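Local coordinates for protein Gp6 (Enterobacteria phage HK97, PDB 3JVO) that completes the phage head as a ring-shaped head-tail connector, binding the portal protein and gp7 and leaving an open central channel for DNA ejection, at residues G[37-42]-G[90-95]; G[63-68]-G[85-90]. All coordinates share one frame; numbering follows the deposited sequence.

Contact 1 of 2, residues G[37-42]-G[90-95]; sequences FDYCMR and RMMFIH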
loop_
_atom_site.group_PDB
_atom_site.type_symbol
_atom_site.label_atom_id
_atom_site.label_comp_id
_atom_site.label_asym_id
_atom_site.label_seq_id
_atom_site.Cartn_x
_atom_site.Cartn_y
_atom_site.Cartn_z
ATOM N N PHE G 37 -13.572 5.261 39.760
ATOM C CA PHE G 37 -12.905 5.560 41.013
ATOM C C PHE G 37 -12.372 4.287 41.646
ATOM O O PHE G 37 -11.206 4.243 42.054
ATOM C CB PHE G 37 -13.857 6.272 41.963
ATOM C CG PHE G 37 -13.219 6.717 43.260
ATOM C CD1 PHE G 37 -12.283 7.762 43.281
ATOM C CD2 PHE G 37 -13.595 6.132 44.463
ATOM C CE1 PHE G 37 -11.701 8.180 44.504
ATOM C CE2 PHE G 37 -13.029 6.542 45.685
ATOM C CZ PHE G 37 -12.083 7.562 45.702
ATOM N N ASP G 38 -13.220 3.263 41.722
ATOM C CA ASP G 38 -12.834 1.947 42.235
ATOM C C ASP G 38 -11.583 1.438 41.496
ATOM O O ASP G 38 -10.603 1.005 42.106
ATOM C CB ASP G 38 -14.009 0.969 42.091
ATOM C CG ASP G 38 -13.668 -0.446 42.565
ATOM O OD1 ASP G 38 -13.002 -0.580 43.608
ATOM O OD2 ASP G 38 -14.076 -1.426 41.911
ATOM N N TYR G 39 -11.606 1.538 40.175
ATOM C CA TYR G 39 -10.485 1.089 39.351
ATOM C C TYR G 39 -9.208 1.871 39.675
ATOM O O TYR G 39 -8.160 1.270 39.939
ATOM C CB TYR G 39 -10.840 1.197 37.861
ATOM C CG TYR G 39 -9.686 0.878 36.942
ATOM C CD1 TYR G 39 -9.375 -0.439 36.619
ATOM C CD2 TYR G 39 -8.897 1.898 36.412
ATOM C CE1 TYR G 39 -8.299 -0.730 35.801
ATOM C CE2 TYR G 39 -7.831 1.622 35.596
ATOM C CZ TYR G 39 -7.534 0.313 35.297
ATOM O OH TYR G 39 -6.472 0.049 34.478
ATOM N N CYS G 40 -9.292 3.205 39.668
ATOM C CA CYS G 40 -8.101 4.010 39.918
ATOM C C CYS G 40 -7.533 3.821 41.331
ATOM O O CYS G 40 -6.318 3.765 41.490
ATOM C CB CYS G 40 -8.332 5.489 39.608
ATOM S SG CYS G 40 -8.637 5.815 37.848
HETATM N N MSE G 41 -8.409 3.719 42.331
HETATM C CA MSE G 41 -8.030 3.400 43.713
HETATM C C MSE G 41 -7.309 2.051 43.862
HETATM O O MSE G 41 -6.272 1.975 44.518
HETATM C CB MSE G 41 -9.256 3.406 44.630
HETATM C CG MSE G 41 -9.896 4.765 44.823
HETATM SE SE MSE G 41 -8.668 6.058 45.664
HETATM C CE MSE G 41 -8.174 7.103 44.141
ATOM N N ARG G 42 -7.865 0.993 43.281
ATOM C CA ARG G 42 -7.230 -0.318 43.349
ATOM C C ARG G 42 -5.867 -0.274 42.679
ATOM O O ARG G 42 -4.894 -0.791 43.212
ATOM C CB ARG G 42 -8.102 -1.401 42.718
ATOM C CG ARG G 42 -9.328 -1.796 43.538
ATOM C CD ARG G 42 -8.997 -2.695 44.719
ATOM N NE ARG G 42 -8.256 -3.898 44.324
ATOM C CZ ARG G 42 -8.333 -5.075 44.949
ATOM N NH1 ARG G 42 -9.140 -5.237 45.996
ATOM N NH2 ARG G 42 -7.611 -6.106 44.519
ATOM N N ARG G 90 -0.318 7.460 33.175
ATOM C CA ARG G 90 0.711 8.392 33.647
ATOM C C ARG G 90 0.249 9.206 34.855
ATOM O O ARG G 90 0.977 9.325 35.829
ATOM C CB ARG G 90 1.227 9.289 32.502
ATOM C CG ARG G 90 2.142 8.502 31.567
ATOM C CD ARG G 90 2.460 9.194 30.255
ATOM N NE ARG G 90 3.145 8.245 29.367
ATOM C CZ ARG G 90 3.474 8.465 28.092
ATOM N NH1 ARG G 90 3.208 9.625 27.494
ATOM N NH2 ARG G 90 4.073 7.506 27.404
HETATM N N MSE G 91 -0.976 9.717 34.809
HETATM C CA MSE G 91 -1.557 10.415 35.957
HETATM C C MSE G 91 -1.570 9.517 37.199
HETATM O O MSE G 91 -1.338 9.987 38.295
HETATM C CB MSE G 91 -2.995 10.846 35.665
HETATM C CG MSE G 91 -3.162 11.910 34.582
HETATM SE SE MSE G 91 -2.758 13.649 35.307
HETATM C CE MSE G 91 -4.111 14.489 34.258
HETATM N N MSE G 92 -1.854 8.231 37.013
HETATM C CA MSE G 92 -1.938 7.268 38.128
HETATM C C MSE G 92 -0.563 6.805 38.637
HETATM O O MSE G 92 -0.371 6.576 39.832
HETATM C CB MSE G 92 -2.751 6.047 37.697
HETATM C CG MSE G 92 -4.259 6.153 37.874
HETATM SE SE MSE G 92 -5.101 4.480 37.296
HETATM C CE MSE G 92 -4.922 4.539 35.375
ATOM N N PHE G 93 0.390 6.670 37.721
ATOM C CA PHE G 93 1.693 6.064 38.015
ATOM C C PHE G 93 2.436 6.860 39.078
ATOM O O PHE G 93 3.054 6.292 39.970
ATOM C CB PHE G 93 2.511 5.954 36.717
ATOM C CG PHE G 93 3.936 5.479 36.908
ATOM C CD1 PHE G 93 4.250 4.121 36.845
ATOM C CD2 PHE G 93 4.975 6.396 37.110
ATOM C CE1 PHE G 93 5.575 3.690 37.006
ATOM C CE2 PHE G 93 6.288 5.973 37.272
ATOM C CZ PHE G 93 6.588 4.620 37.221
ATOM N N ILE G 94 2.344 8.184 38.980
ATOM C CA ILE G 94 3.052 9.089 39.891
ATOM C C ILE G 94 2.448 9.115 41.313
ATOM O O ILE G 94 3.006 9.733 42.218
ATOM C CB ILE G 94 3.214 10.511 39.276
ATOM C CG1 ILE G 94 1.901 11.015 38.697
ATOM C CG2 ILE G 94 4.258 10.508 38.176
ATOM C CD1 ILE G 94 1.237 12.033 39.529
ATOM N N HIS G 95 1.326 8.418 41.501
ATOM C CA HIS G 95 0.717 8.252 42.831
ATOM C C HIS G 95 0.492 6.783 43.204
ATOM O O HIS G 95 -0.305 6.451 44.093
ATOM C CB HIS G 95 -0.573 9.064 42.945
ATOM C CG HIS G 95 -0.339 10.529 43.132
ATOM N ND1 HIS G 95 -0.674 11.465 42.176
ATOM C CD2 HIS G 95 0.220 11.217 44.155
ATOM C CE1 HIS G 95 -0.343 12.668 42.608
ATOM N NE2 HIS G 95 0.203 12.545 43.806
#
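Met92, modelled as selenomethionine, reaches over from helix 87-93 and lays its selenium against Cys40 on helix 26-44. The selenium meets the thiol tip, with SE of Met92 3.8 Å from SG of Cys40, and it also lies 4.0 Å from CA of Cys40, close to the helix backbone itself. The long side chain is extended to the selenium and then bends there (chi3 -72°), which swings the terminal methyl round to Tyr39. There CE of Met92 comes to 4.1 Å from CE2 of Tyr39, approaching the ring obliquely, with the two side chains crossing at about a right angle. This is a Met-aromatic contact: SE of Met92 sits 5.4 Å from the centroid of the Tyr39 ring and 58° off its normal. The ring extends to meet it because CG of Tyr39 stands anti to the backbone N (chi1 174°). One residue of the last helix thus bridges two successive residues of the long helix 26-44; CA of Cys40 and CA of Met92, the nearest pair of the two segments, are 7.2 Å apart. All three residues are buried. Met92 also touches Ala62 of helix 57-72, as well as Trp43 and Cys44 further along helix 26-44. On the subunit interface, Tyr39 packs on Met91 of a neighbouring subunit, while Asp38 accepts a hydrogen bond through OD2 from Ala58 N of that same subunit.

Contact 2 of 2, residues G[63-68]-G[85-90]; sequences VLLVFA and NAAAER
Leu65 and Ala88 do most of the burying here; their CA atoms, the nearest pair between segments 63-68 and 85-90, lie 6.2 Å apart. The small side chain of Ala88 lets the leucine come right up to the backbone: CD1 of Leu65 is 3.7 Å from N of Ala88 and 4.0 Å from its CB. The same methyl also rests against CB of Ala87 at 4.0 Å, so one branch of Leu65 is seated on the first turn of the helix. Its other branch goes to Asn85, CD2 of Leu65 lying 4.0 Å from ND2 of Asn85, a van der Waals contact of a methyl with the amide nitrogen, the two side chains crossing at about a right angle. Asn85 itself is turned to the helix start: with CG anti to its backbone N (chi1 168°), its OD1 accepts from N of Ala87 at 2.9 Å, a capping bond whose donor stands above the carbonyl plane. The amide is gripped from outside as well, OD1 by NE2 of Gln77 of one neighbouring subunit and ND2 by the carbonyl oxygen of Thr75 of another, so this capping residue is shared with the ring assembly. From other sides of helix 57-72, Val66 packs on Ala36 of helix 26-44 and Leu64 on Phe14 of helix 11-17, while strand 83-84 leads directly into the Asn85 turn.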
loop_
_atom_site.group_PDB
_atom_site.type_symbol
_atom_site.label_atom_id
_atom_site.label_comp_id
_atom_site.label_asym_id
_atom_site.label_seq_id
_atom_site.Cartn_x
_atom_site.Cartn_y
_atom_site.Cartn_z
ATOM N N VAL G 63 -9.335 9.541 37.054
ATOM C CA VAL G 63 -10.703 9.066 37.241
ATOM C C VAL G 63 -11.624 9.679 36.167
ATOM O O VAL G 63 -12.468 9.003 35.590
ATOM C CB VAL G 63 -11.226 9.414 38.663
ATOM C CG1 VAL G 63 -12.748 9.158 38.774
ATOM C CG2 VAL G 63 -10.460 8.625 39.752
ATOM N N LEU G 64 -11.446 10.969 35.910
ATOM C CA LEU G 64 -12.218 11.649 34.873
ATOM C C LEU G 64 -12.010 10.988 33.514
ATOM O O LEU G 64 -12.962 10.826 32.755
ATOM C CB LEU G 64 -11.847 13.123 34.791
ATOM C CG LEU G 64 -12.382 14.062 35.875
ATOM C CD1 LEU G 64 -11.808 15.473 35.614
ATOM C CD2 LEU G 64 -13.922 14.127 35.910
ATOM N N LEU G 65 -10.772 10.576 33.213
ATOM C CA LEU G 65 -10.495 9.975 31.902
ATOM C C LEU G 65 -11.096 8.574 31.790
ATOM O O LEU G 65 -11.659 8.181 30.752
ATOM C CB LEU G 65 -8.995 9.934 31.638
ATOM C CG LEU G 65 -8.269 11.279 31.430
ATOM C CD1 LEU G 65 -6.791 11.063 31.604
ATOM C CD2 LEU G 65 -8.583 11.798 30.025
ATOM N N VAL G 66 -10.981 7.820 32.866
ATOM C CA VAL G 66 -11.510 6.459 32.889
ATOM C C VAL G 66 -13.046 6.528 32.817
ATOM O O VAL G 66 -13.667 5.759 32.100
ATOM C CB VAL G 66 -10.982 5.670 34.128
ATOM C CG1 VAL G 66 -11.668 4.274 34.244
ATOM C CG2 VAL G 66 -9.487 5.498 34.008
ATOM N N PHE G 67 -13.636 7.444 33.581
ATOM C CA PHE G 67 -15.094 7.652 33.604
ATOM C C PHE G 67 -15.619 8.005 32.205
ATOM O O PHE G 67 -16.595 7.417 31.722
ATOM C CB PHE G 67 -15.467 8.759 34.616
ATOM C CG PHE G 67 -16.801 9.424 34.322
ATOM C CD1 PHE G 67 -17.988 8.874 34.789
ATOM C CD2 PHE G 67 -16.864 10.570 33.533
ATOM C CE1 PHE G 67 -19.217 9.474 34.470
ATOM C CE2 PHE G 67 -18.089 11.187 33.230
ATOM C CZ PHE G 67 -19.257 10.642 33.701
ATOM N N ALA G 68 -14.987 8.979 31.554
ATOM C CA ALA G 68 -15.466 9.391 30.237
ATOM C C ALA G 68 -15.309 8.235 29.229
ATOM O O ALA G 68 -16.135 8.058 28.358
ATOM C CB ALA G 68 -14.734 10.671 29.761
ATOM N N ASN G 85 -5.111 6.196 25.565
ATOM C CA ASN G 85 -4.626 7.545 25.852
ATOM C C ASN G 85 -3.691 7.437 27.065
ATOM O O ASN G 85 -4.120 7.090 28.159
ATOM C CB ASN G 85 -5.809 8.498 26.102
ATOM C CG ASN G 85 -5.390 9.839 26.690
ATOM O OD1 ASN G 85 -4.223 10.084 26.939
ATOM N ND2 ASN G 85 -6.354 10.705 26.920
ATOM N N ALA G 86 -2.411 7.725 26.842
ATOM C CA ALA G 86 -1.328 7.556 27.828
ATOM C C ALA G 86 -1.512 8.366 29.104
ATOM O O ALA G 86 -1.015 7.974 30.157
ATOM C CB ALA G 86 0.014 7.907 27.192
ATOM N N ALA G 87 -2.222 9.487 29.011
ATOM C CA ALA G 87 -2.417 10.383 30.154
ATOM C C ALA G 87 -3.023 9.690 31.386
ATOM O O ALA G 87 -2.662 10.023 32.507
ATOM C CB ALA G 87 -3.257 11.592 29.758
ATOM N N ALA G 88 -3.928 8.728 31.178
ATOM C CA ALA G 88 -4.600 8.063 32.303
ATOM C C ALA G 88 -3.638 7.270 33.185
ATOM O O ALA G 88 -3.599 7.518 34.386
ATOM C CB ALA G 88 -5.765 7.174 31.824
ATOM N N GLU G 89 -2.874 6.335 32.600
ATOM C CA GLU G 89 -1.866 5.577 33.370
ATOM C C GLU G 89 -0.760 6.464 33.941
ATOM O O GLU G 89 -0.331 6.251 35.065
ATOM C CB GLU G 89 -1.278 4.377 32.587
ATOM C CG GLU G 89 -0.705 4.706 31.188
ATOM C CD GLU G 89 0.846 4.680 31.110
ATOM O OE1 GLU G 89 1.516 4.675 32.186
ATOM O OE2 GLU G 89 1.384 4.673 29.961
ATOM N N ARG G 90 -0.318 7.460 33.175
ATOM C CA ARG G 90 0.711 8.392 33.647
ATOM C C ARG G 90 0.249 9.206 34.855
ATOM O O ARG G 90 0.977 9.325 35.829
ATOM C CB ARG G 90 1.227 9.289 32.502
ATOM C CG ARG G 90 2.142 8.502 31.567
ATOM C CD ARG G 90 2.460 9.194 30.255
ATOM N NE ARG G 90 3.145 8.245 29.367
ATOM C CZ ARG G 90 3.474 8.465 28.092
ATOM N NH1 ARG G 90 3.208 9.625 27.494
ATOM N NH2 ARG G 90 4.073 7.506 27.404
#

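How the contacts relate
Contacts 1 and 2 fix two parts of the same short helix, 87-93: its start lies on helix 57-72 and its later part reaches helix 26-44. Their centres are about 9 Å apart; along the chain 63-68 and 85-90 follow 37-42, and 85-90 runs into 90-95 at Arg90, whose side chain packs on Tyr39 of a neighbouring subunit that both contacts touch. CB of Cys40 lies 3.8 Å from CG2 of Val63, and SG of Cys40 is 3.9 Å from CG2 of Val66, so the three helices form one continuous core beside a ring interface. An MPD molecule, probably from the crystallisation liquor, lies about 4 Å from the Ala87 side chain and hydrogen-bonds weakly with Arg90 NH1.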